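Local coordinates for alanine dehydrogenase/pyridine nucleotide transhydrogenase (Mycobacterium smegmatis str. MC2 155, PDB 3P2Y), which probably takes part in proton-translocating hydride transfer between NADH and NADP, as the alpha 1 subunit of nicotinamide nucleotide transhydrogenase, at residues 214-217 with 218-221; 148-151 with 152-156; 311-315 with 316-320. All coordinates share one frame; numbering follows the deposited sequence.

Contact 1 of 3, residues 214-217 with 218-221; sequences DVRP and EVAE
The guanidinium of Arg216 has Val219 over one face and the carboxylate of Asp214 at its edge. Val219 CG2 sits 3.6 Å above the guanidinium plane, set off from the middle of the group, and lies 3.9 Å from Arg216 NH2. Asp214 CG lies in that plane. The site is an Asx turn in the loop that leaves strand 209-213 of the C-terminal domain and leads into helix 220-225. An acidic residue just after the strand, beside a probable glycine-rich turn, is consistent with a Rossmann-type nucleotide fold.

NE and NH2 of Arg216 each take one oxygen of Asp214 in a salt bridge. Arg216 NE bonds to Asp214 OD1 at 2.8 Å, and NH2 bonds to OD2. Both oxygens lie close to the guanidinium plane, but the nitrogens approach from outside the carboxylate plane, by 32° at OD1 and 40° at OD2. The bend at chi3 of Arg216 (-64°) folds the chain back so that NE and NH2 face the acid. Asp214 OD1 also accepts the backbone N of Arg216 through its anti lone pair, which closes the Asx turn. OD1 thus takes two donors from the same residue. OD2 has a further partner in the backbone N of Val192, in the presumed glycine-rich turn. These bonds hold the carboxylate in a fixed orientation.

Two backbone bonds carry the chain toward the helix. Val219 N donates to Arg216 O, and Ala220 N donates to Pro217 O at 3.1 Å. Trp230 of strand 229-230 touches the side chains of Asp214 and Ala220. The Glu218 chain bends and returns over the preceding residues. Its carboxylate comes against the base of the arginine chain, with Glu218 OE2 3.7 Å from Arg216 CB.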
loop_
_atom_site.group_PDB
_atom_site.type_symbol
_atom_site.label_atom_id
_atom_site.label_comp_id
_atom_site.label_asym_id
_atom_site.label_seq_id
_atom_site.Cartn_x
_atom_site.Cartn_y
_atom_site.Cartn_z
ATOM N N ASP A 214 16.317 7.730 -17.472
ATOM C CA ASP A 214 17.466 6.835 -17.264
ATOM C C ASP A 214 18.645 7.431 -18.043
ATOM O O ASP A 214 18.443 8.035 -19.103
ATOM C CB ASP A 214 17.136 5.420 -17.752
ATOM C CG ASP A 214 18.161 4.378 -17.284
ATOM O OD1 ASP A 214 19.307 4.333 -17.812
ATOM O OD2 ASP A 214 17.818 3.565 -16.398
ATOM N N VAL A 215 19.856 7.303 -17.501
ATOM C CA VAL A 215 21.053 7.789 -18.219
ATOM C C VAL A 215 21.336 7.030 -19.517
ATOM O O VAL A 215 22.037 7.549 -20.403
ATOM C CB VAL A 215 22.331 7.798 -17.343
ATOM C CG1 VAL A 215 22.225 8.844 -16.236
ATOM C CG2 VAL A 215 22.655 6.404 -16.811
ATOM N N ARG A 216 20.807 5.819 -19.641
ATOM C CA ARG A 216 20.951 5.041 -20.876
ATOM C C ARG A 216 19.867 5.377 -21.895
ATOM O O ARG A 216 18.702 5.061 -21.683
ATOM C CB ARG A 216 20.904 3.562 -20.539
ATOM C CG ARG A 216 21.956 3.159 -19.535
ATOM C CD ARG A 216 21.655 1.787 -18.972
ATOM N NE ARG A 216 20.395 1.791 -18.221
ATOM C CZ ARG A 216 19.811 0.692 -17.746
ATOM N NH1 ARG A 216 20.384 -0.496 -17.939
ATOM N NH2 ARG A 216 18.660 0.777 -17.080
ATOM N N PRO A 217 20.239 6.002 -23.030
ATOM C CA PRO A 217 19.212 6.439 -23.999
ATOM C C PRO A 217 18.353 5.311 -24.581
ATOM O O PRO A 217 17.193 5.538 -24.895
ATOM C CB PRO A 217 20.037 7.122 -25.104
ATOM C CG PRO A 217 21.418 6.514 -24.970
ATOM C CD PRO A 217 21.604 6.357 -23.477
ATOM N N GLU A 218 18.895 4.103 -24.693
ATOM C CA GLU A 218 18.173 3.011 -25.337
ATOM C C GLU A 218 16.953 2.566 -24.518
ATOM O O GLU A 218 16.083 1.843 -25.014
ATOM C CB GLU A 218 19.113 1.829 -25.688
ATOM C CG GLU A 218 19.672 1.067 -24.490
ATOM C CD GLU A 218 20.932 1.689 -23.878
ATOM O OE1 GLU A 218 21.290 2.872 -24.189
ATOM O OE2 GLU A 218 21.552 0.974 -23.049
ATOM N N VAL A 219 16.877 3.038 -23.272
ATOM C CA VAL A 219 15.780 2.659 -22.387
ATOM C C VAL A 219 14.485 3.419 -22.747
ATOM O O VAL A 219 13.399 3.037 -22.294
ATOM C CB VAL A 219 16.244 2.807 -20.900
ATOM C CG1 VAL A 219 15.091 2.845 -19.909
ATOM C CG2 VAL A 219 17.229 1.645 -20.568
ATOM N N ALA A 220 14.608 4.430 -23.616
ATOM C CA ALA A 220 13.459 5.277 -24.010
ATOM C C ALA A 220 12.305 4.451 -24.531
ATOM O O ALA A 220 11.138 4.675 -24.165
ATOM C CB ALA A 220 13.887 6.338 -25.052
ATOM N N GLU A 221 12.617 3.480 -25.391
ATOM C CA GLU A 221 11.593 2.601 -25.940
ATOM C C GLU A 221 10.850 1.832 -24.866
ATOM O O GLU A 221 9.639 1.688 -24.938
ATOM C CB GLU A 221 12.200 1.615 -26.945
ATOM C CG GLU A 221 12.480 2.244 -28.330
ATOM C CD GLU A 221 13.893 2.808 -28.503
ATOM O OE1 GLU A 221 14.517 3.341 -27.522
ATOM O OE2 GLU A 221 14.398 2.715 -29.654
#

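Contact 2 of 3, residues 148-151 with 152-156; sequences ALSS and QANVA
Gln152 NE2 donates to Ser151 OG at 3.1 Å, a side-chain bond between successive residues of helix 148-167. It is nearly straight (169°), and the hydroxyl oxygen lies in the amide plane. The serine torsion (chi1 68°) sets OG between its own backbone N and carbonyl carbon. The glutamine bends at chi2 to bring its amide back to it. Both buried groups have further partners. Ser151 OG bonds to Asn346 OD1, Gln152 OE1 to Arg37, and Gln152 NE2 to the carbonyl of Ala339.

The helix itself is held by backbone bonds. Asn154 N donates to Ser150 O at 2.9 Å, and Gln152 N donates to Ala148 O. Asn154 OD1 is held by Gln198. Gln152 CG lies 3.2 Å from Ala148 O, and Ala153 CB rests near Leu149 O.

Ala153 lies against Val194 and Ala195 of helix 194-206. Ala148, Ser151 and Gln152 face helix 336-354. Ser151, Asn154 and Val155 also pack on the second subunit, so this helix meets two helices and the dimer partner.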
loop_
_atom_site.group_PDB
_atom_site.type_symbol
_atom_site.label_atom_id
_atom_site.label_comp_id
_atom_site.label_asym_id
_atom_site.label_seq_id
_atom_site.Cartn_x
_atom_site.Cartn_y
_atom_site.Cartn_z
ATOM N N ALA A 148 17.537 -14.146 -11.243
ATOM C CA ALA A 148 16.971 -13.807 -9.925
ATOM C C ALA A 148 17.006 -12.316 -9.581
ATOM O O ALA A 148 16.096 -11.796 -8.914
ATOM C CB ALA A 148 17.691 -14.631 -8.827
ATOM N N LEU A 149 18.077 -11.623 -9.962
ATOM C CA LEU A 149 18.097 -10.178 -9.746
ATOM C C LEU A 149 16.851 -9.528 -10.390
ATOM O O LEU A 149 16.187 -8.698 -9.743
ATOM C CB LEU A 149 19.418 -9.536 -10.242
ATOM C CG LEU A 149 20.647 -9.860 -9.374
ATOM C CD1 LEU A 149 21.911 -9.437 -10.139
ATOM C CD2 LEU A 149 20.574 -9.250 -7.948
ATOM N N SER A 150 16.496 -9.944 -11.610
ATOM C CA SER A 150 15.330 -9.379 -12.312
ATOM C C SER A 150 14.000 -9.772 -11.660
ATOM O O SER A 150 13.101 -8.940 -11.495
ATOM C CB SER A 150 15.342 -9.801 -13.789
ATOM O OG SER A 150 14.124 -9.506 -14.432
ATOM N N SER A 151 13.852 -11.045 -11.287
ATOM C CA SER A 151 12.534 -11.429 -10.719
ATOM C C SER A 151 12.265 -10.684 -9.412
ATOM O O SER A 151 11.144 -10.233 -9.171
ATOM C CB SER A 151 12.391 -12.952 -10.523
ATOM O OG SER A 151 13.251 -13.458 -9.511
ATOM N N GLN A 152 13.302 -10.553 -8.585
ATOM C CA GLN A 152 13.171 -9.817 -7.318
ATOM C C GLN A 152 12.961 -8.325 -7.551
ATOM O O GLN A 152 12.190 -7.664 -6.812
ATOM C CB GLN A 152 14.352 -10.090 -6.380
ATOM C CG GLN A 152 14.518 -11.609 -6.102
ATOM C CD GLN A 152 13.209 -12.285 -5.638
ATOM O OE1 GLN A 152 12.820 -12.137 -4.494
ATOM N NE2 GLN A 152 12.553 -13.042 -6.525
ATOM N N ALA A 153 13.622 -7.794 -8.576
ATOM C CA ALA A 153 13.466 -6.363 -8.897
ATOM C C ALA A 153 12.051 -6.082 -9.400
ATOM O O ALA A 153 11.499 -5.001 -9.118
ATOM C CB ALA A 153 14.535 -5.938 -9.953
ATOM N N ASN A 154 11.448 -7.025 -10.140
ATOM C CA ASN A 154 10.031 -6.877 -10.557
ATOM C C ASN A 154 9.126 -6.741 -9.357
ATOM O O ASN A 154 8.253 -5.868 -9.319
ATOM C CB ASN A 154 9.541 -8.072 -11.388
ATOM C CG ASN A 154 9.511 -7.791 -12.851
ATOM O OD1 ASN A 154 8.950 -6.775 -13.302
ATOM N ND2 ASN A 154 10.082 -8.727 -13.643
ATOM N N VAL A 155 9.326 -7.604 -8.363
ATOM C CA VAL A 155 8.513 -7.490 -7.144
ATOM C C VAL A 155 8.758 -6.117 -6.479
ATOM O O VAL A 155 7.805 -5.470 -6.018
ATOM C CB VAL A 155 8.804 -8.621 -6.138
ATOM C CG1 VAL A 155 7.990 -8.390 -4.817
ATOM C CG2 VAL A 155 8.450 -10.010 -6.773
ATOM N N ALA A 156 10.025 -5.714 -6.402
ATOM C CA ALA A 156 10.379 -4.490 -5.697
ATOM C C ALA A 156 9.754 -3.268 -6.369
ATOM O O ALA A 156 9.217 -2.405 -5.664
ATOM C CB ALA A 156 11.896 -4.339 -5.569
HETATM O O HOH W 1 11.716 -11.546 -14.140
#

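Contact 3 of 3, residues 311-315 with 316-320; sequences LTEPG and RTIVH. With EDO (1,2-ethanediol), chain F.
Leu311 and His320 make the CH-pi contact of this hairpin-like reversal. A type II beta turn from Glu313 to Arg316 bends the loop back into strand 317-320, and the arms run in nearly opposite directions. Strand 317-320 is an edge strand of the mixed sheet of the C-terminal domain within this chain. It pairs antiparallel with strand 323-326, and Ile318 bonds to Ile325.

Side chains pack between the arms. Leu311 CD1 sits over one face of the His320 ring, 3.6 Å from its centroid and 23° off the ring normal. It leans toward the rim, and its closest ring atom is His320 CD2. The imidazole is presented by a torsion that sets CG opposite the backbone N (chi1 -174°). Leu311 also packs on Ala286 and Ala289 of helix 286-290. Glu313 reaches out with a straight chain and crosses Ile318 roughly at right angles. Its carboxylate meets a methyl, with Glu313 OE1 3.4 Å from Ile318 CG2.

The hydrogen bonds gather at the turn. Arg316 N donates to Glu313 O at 3.0 Å and closes it. Gly315, at the third position, has a positive phi (75°), as is usual in type II turns. A water accepts from Glu313 N at 2.9 Å and lies within bonding distance of Arg316 O, one of several acceptors.

A bound 1,2-ethanediol, probably carried over from crystallisation, lies beside the turn. Its O1 donates weakly to Gly315 O at 3.4 Å. Thr317 OG1 and ethanediol O1 are hydrogen-bonded at 3.2 Å; Thr317 OG1 also bonds to Thr326 OG1.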
loop_
_atom_site.group_PDB
_atom_site.type_symbol
_atom_site.label_atom_id
_atom_site.label_comp_id
_atom_site.label_asym_id
_atom_site.label_seq_id
_atom_site.Cartn_x
_atom_site.Cartn_y
_atom_site.Cartn_z
ATOM N N LEU A 311 18.692 12.976 1.342
ATOM C CA LEU A 311 18.034 13.036 2.646
ATOM C C LEU A 311 17.567 11.658 3.135
ATOM O O LEU A 311 16.985 11.538 4.210
ATOM C CB LEU A 311 16.875 14.032 2.596
ATOM C CG LEU A 311 17.285 15.471 2.254
ATOM C CD1 LEU A 311 16.069 16.321 1.920
ATOM C CD2 LEU A 311 18.093 16.090 3.416
ATOM N N THR A 312 17.820 10.626 2.334
ATOM C CA THR A 312 17.394 9.277 2.700
ATOM C C THR A 312 18.013 8.775 3.989
ATOM O O THR A 312 19.236 8.884 4.197
ATOM C CB THR A 312 17.667 8.292 1.543
ATOM O OG1 THR A 312 16.691 8.535 0.540
ATOM C CG2 THR A 312 17.609 6.825 1.992
ATOM N N GLU A 313 17.158 8.246 4.856
ATOM C CA GLU A 313 17.600 7.498 6.032
ATOM C C GLU A 313 17.260 6.020 5.802
ATOM O O GLU A 313 16.086 5.633 5.890
ATOM C CB GLU A 313 16.927 8.055 7.286
ATOM C CG GLU A 313 17.326 9.515 7.560
ATOM C CD GLU A 313 16.630 10.118 8.774
ATOM O OE1 GLU A 313 16.298 9.348 9.701
ATOM O OE2 GLU A 313 16.429 11.368 8.797
ATOM N N PRO A 314 18.280 5.188 5.490
ATOM C CA PRO A 314 18.059 3.775 5.109
ATOM C C PRO A 314 17.169 2.994 6.093
ATOM O O PRO A 314 17.361 3.080 7.332
ATOM C CB PRO A 314 19.491 3.200 5.046
ATOM C CG PRO A 314 20.339 4.388 4.664
ATOM C CD PRO A 314 19.707 5.570 5.372
ATOM N N GLY A 315 16.150 2.320 5.565
ATOM C CA GLY A 315 15.226 1.531 6.379
ATOM C C GLY A 315 14.202 2.323 7.189
ATOM O O GLY A 315 13.494 1.747 8.000
ATOM N N ARG A 316 14.136 3.637 6.988
ATOM C CA ARG A 316 13.191 4.464 7.715
ATOM C C ARG A 316 12.336 5.312 6.768
ATOM O O ARG A 316 12.681 5.505 5.608
ATOM C CB ARG A 316 13.950 5.400 8.674
ATOM C CG ARG A 316 14.844 4.673 9.727
ATOM C CD ARG A 316 14.151 4.622 11.055
ATOM N NE ARG A 316 14.937 3.994 12.139
ATOM C CZ ARG A 316 15.163 4.536 13.343
ATOM N NH1 ARG A 316 14.731 5.753 13.659
ATOM N NH2 ARG A 316 15.839 3.842 14.246
ATOM N N THR A 317 11.243 5.839 7.307
ATOM C CA THR A 317 10.399 6.810 6.588
ATOM C C THR A 317 10.432 8.088 7.416
ATOM O O THR A 317 10.079 8.057 8.614
ATOM C CB THR A 317 8.972 6.296 6.479
ATOM O OG1 THR A 317 8.968 5.045 5.776
ATOM C CG2 THR A 317 8.026 7.336 5.764
ATOM N N ILE A 318 10.851 9.183 6.791
ATOM C CA ILE A 318 10.972 10.476 7.469
ATOM C C ILE A 318 10.268 11.562 6.680
ATOM O O ILE A 318 9.910 11.355 5.517
ATOM C CB ILE A 318 12.452 10.866 7.736
ATOM C CG1 ILE A 318 13.309 10.947 6.447
ATOM C CG2 ILE A 318 13.083 9.877 8.748
ATOM C CD1 ILE A 318 13.342 12.352 5.808
ATOM N N VAL A 319 10.057 12.713 7.310
ATOM C CA VAL A 319 9.447 13.840 6.612
ATOM C C VAL A 319 10.427 15.007 6.641
ATOM O O VAL A 319 11.016 15.312 7.702
ATOM C CB VAL A 319 8.055 14.230 7.226
ATOM C CG1 VAL A 319 7.493 15.493 6.563
ATOM C CG2 VAL A 319 7.028 13.078 7.074
ATOM N N HIS A 320 10.620 15.638 5.488
ATOM C CA HIS A 320 11.520 16.775 5.370
ATOM C C HIS A 320 10.786 17.907 4.643
ATOM O O HIS A 320 10.447 17.776 3.471
ATOM C CB HIS A 320 12.802 16.338 4.646
ATOM C CG HIS A 320 13.854 17.397 4.586
ATOM N ND1 HIS A 320 14.785 17.580 5.590
ATOM C CD2 HIS A 320 14.125 18.328 3.643
ATOM C CE1 HIS A 320 15.579 18.588 5.269
ATOM N NE2 HIS A 320 15.200 19.060 4.095
HETATM C C1 EDO F . 10.983 2.264 5.250
HETATM O O1 EDO F . 10.454 2.343 6.593
HETATM C C2 EDO F . 9.915 1.636 4.356
HETATM O O2 EDO F . 9.484 0.400 4.964
HETATM O O HOH W 2 14.325 7.687 4.396
#

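All three contacts are local, each within one continuous run of chain, and none touches another. Contacts 1 and 2 are partly buried; contact 3 is at the surface. The centre of contact 2 is about 4 Å from that of the chain, on a helix that also meets the second subunit. Those of contacts 1 and 3 lie about 21 and 20 Å out, and about 28 Å apart. Contact 1 follows strand 209-213 and contact 3 includes strand 317-320, both strands of the same mixed sheet. Chemistry differs with place: contact 1 depends on a salt bridge, contact 2 on neutral amides and hydroxyls, contact 3 on a turn, nonpolar packing and water.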